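PDB 5UZ8: cadherin-23, which is a calcium-binding cell-adhesion protein of hearing, whose extracellular cadherin repeats probably form part of the filament that carries force in inner-ear mechanotransduction. Local coordinates for residues A[5-10]-A[86-91]. Numbering follows the deposited sequence.
Sequences PQFKPF and VRASDN. With CA (calcium ion), chain H.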
loop_
_atom_site.group_PDB
_atom_site.type_symbol
_atom_site.label_atom_id
_atom_site.label_comp_id
_atom_site.label_asym_id
_atom_site.label_seq_id
_atom_site.Cartn_x
_atom_site.Cartn_y
_atom_site.Cartn_z
ATOM N N PRO A 5 -41.154 47.426 0.694
ATOM C CA PRO A 5 -39.873 47.177 1.345
ATOM C C PRO A 5 -38.714 47.136 0.353
ATOM O O PRO A 5 -38.866 46.619 -0.768
ATOM C CB PRO A 5 -40.075 45.808 2.002
ATOM C CG PRO A 5 -41.556 45.752 2.282
ATOM C CD PRO A 5 -42.184 46.452 1.123
ATOM N N GLN A 6 -37.568 47.673 0.781
ATOM C CA GLN A 6 -36.363 47.621 -0.016
ATOM C C GLN A 6 -35.261 46.910 0.749
ATOM O O GLN A 6 -35.021 47.208 1.919
ATOM C CB GLN A 6 -35.872 49.029 -0.337
ATOM C CG GLN A 6 -36.879 49.952 -0.988
ATOM C CD GLN A 6 -36.336 51.364 -1.045
ATOM O OE1 GLN A 6 -35.517 51.680 -1.898
ATOM N NE2 GLN A 6 -36.727 52.187 -0.102
ATOM N N PHE A 7 -34.556 46.027 0.068
ATOM C CA PHE A 7 -33.417 45.350 0.664
ATOM C C PHE A 7 -32.248 46.307 0.769
ATOM O O PHE A 7 -32.139 47.274 -0.007
ATOM C CB PHE A 7 -33.057 44.067 -0.111
ATOM C CG PHE A 7 -34.048 42.941 0.130
ATOM C CD1 PHE A 7 -33.987 42.186 1.300
ATOM C CD2 PHE A 7 -35.058 42.680 -0.785
ATOM C CE1 PHE A 7 -34.908 41.171 1.527
ATOM C CE2 PHE A 7 -35.978 41.670 -0.564
ATOM C CZ PHE A 7 -35.919 40.934 0.602
ATOM N N LYS A 8 -31.440 46.056 1.793
ATOM C CA LYS A 8 -30.279 46.832 2.119
ATOM C C LYS A 8 -29.005 46.019 1.866
ATOM O O LYS A 8 -28.988 44.818 2.093
ATOM C CB LYS A 8 -30.362 47.269 3.576
ATOM C CG LYS A 8 -31.597 48.137 3.835
ATOM C CD LYS A 8 -31.261 49.590 3.726
ATOM C CE LYS A 8 -30.772 50.032 5.097
ATOM N NZ LYS A 8 -29.729 51.047 4.962
ATOM N N PRO A 9 -27.941 46.646 1.392
ATOM C CA PRO A 9 -27.890 48.055 1.020
ATOM C C PRO A 9 -28.758 48.385 -0.203
ATOM O O PRO A 9 -29.071 47.508 -1.005
ATOM C CB PRO A 9 -26.404 48.267 0.691
ATOM C CG PRO A 9 -25.960 46.939 0.189
ATOM C CD PRO A 9 -26.791 45.880 0.890
ATOM N N PHE A 10 -29.169 49.637 -0.308
ATOM C CA PHE A 10 -30.138 49.999 -1.314
ATOM C C PHE A 10 -29.584 49.671 -2.719
ATOM O O PHE A 10 -28.452 49.996 -3.040
ATOM C CB PHE A 10 -30.464 51.482 -1.226
ATOM C CG PHE A 10 -31.307 51.865 -0.041
ATOM C CD1 PHE A 10 -32.548 51.248 0.192
ATOM C CD2 PHE A 10 -30.890 52.870 0.822
ATOM C CE1 PHE A 10 -33.352 51.654 1.266
ATOM C CE2 PHE A 10 -31.689 53.280 1.897
ATOM C CZ PHE A 10 -32.930 52.683 2.104
ATOM N N VAL A 86 -35.379 35.337 -0.530
ATOM C CA VAL A 86 -35.942 35.967 0.652
ATOM C C VAL A 86 -37.046 36.908 0.203
ATOM O O VAL A 86 -36.842 37.695 -0.724
ATOM C CB VAL A 86 -34.893 36.784 1.420
ATOM C CG1 VAL A 86 -35.547 37.428 2.630
ATOM C CG2 VAL A 86 -33.726 35.919 1.883
ATOM N N ARG A 87 -38.225 36.780 0.812
ATOM C CA ARG A 87 -39.348 37.690 0.588
ATOM C C ARG A 87 -39.506 38.545 1.822
ATOM O O ARG A 87 -39.613 38.008 2.914
ATOM C CB ARG A 87 -40.642 36.912 0.337
ATOM C CG ARG A 87 -41.866 37.750 0.032
ATOM C CD ARG A 87 -43.092 36.881 -0.224
ATOM N NE ARG A 87 -44.326 37.662 -0.372
ATOM C CZ ARG A 87 -44.745 38.243 -1.503
ATOM N NH1 ARG A 87 -44.031 38.168 -2.630
ATOM N NH2 ARG A 87 -45.888 38.932 -1.512
ATOM N N ALA A 88 -39.533 39.871 1.639
ATOM C CA ALA A 88 -39.748 40.824 2.709
ATOM C C ALA A 88 -41.086 41.508 2.400
ATOM O O ALA A 88 -41.204 42.161 1.373
ATOM C CB ALA A 88 -38.620 41.846 2.721
ATOM N N SER A 89 -42.093 41.300 3.245
ATOM C CA SER A 89 -43.453 41.788 2.988
ATOM C C SER A 89 -43.839 42.743 4.112
ATOM O O SER A 89 -43.544 42.478 5.270
ATOM C CB SER A 89 -44.436 40.618 2.942
ATOM O OG SER A 89 -45.759 41.095 2.675
ATOM N N ASP A 90 -44.466 43.864 3.787
ATOM C CA ASP A 90 -45.053 44.670 4.847
ATOM C C ASP A 90 -46.366 44.012 5.189
ATOM O O ASP A 90 -46.779 43.067 4.521
ATOM C CB ASP A 90 -45.193 46.161 4.501
ATOM C CG ASP A 90 -46.196 46.451 3.372
ATOM O OD1 ASP A 90 -47.194 45.713 3.174
ATOM O OD2 ASP A 90 -45.980 47.461 2.667
ATOM N N ASN A 91 -47.024 44.496 6.224
ATOM C CA ASN A 91 -48.264 43.870 6.661
ATOM C C ASN A 91 -49.454 44.774 6.370
ATOM O O ASN A 91 -50.456 44.706 7.056
ATOM C CB ASN A 91 -48.156 43.479 8.136
ATOM C CG ASN A 91 -47.355 42.205 8.333
ATOM O OD1 ASN A 91 -47.932 41.139 8.545
ATOM N ND2 ASN A 91 -46.022 42.299 8.221
HETATM CA CA CA H . -45.043 49.698 3.161
HETATM O O HOH W 1 -47.317 50.157 2.512
#
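Across the core of a cadherin-repeat β-sandwich, next to a calcium site at one end of the repeat, F7 of one sheet packs on V86 and A88 of the other, while P5, just before strand 6-7, lies against A88 and the backbone at D90. No hydrogen bond joins the two segments. F7 CG stands anti to the carbonyl carbon (chi1 -74°), and the far end of the ring comes nearest the other segment. CZ lies 3.6 Å from A88 CB and equally close to V86 O, both oblique to the ring. CE1 rests 4.0 Å from V86 CG1. An alanine in place of F7 would probably open a gap between the sheets, leaving A88 CB and V86 CG1 without their aromatic neighbour. Nearer the metal, P5 CG sits 3.7 Å from A88 O and 3.8 Å from D90 N, covering the backbone that leads to the calcium ligand. D90 OD2 binds the calcium ion at 2.5 Å, alongside N3, D36, D38, N42 and a water; OD1 accepts hydrogen bonds from the backbone N of G92 and R96, which should steady the carboxylate. Strand 6-7 edges its sheet beside strand 28-35, whereas strand 81-89 runs between strands 46-53 and 97-107, with I100 and A34 also touching F7.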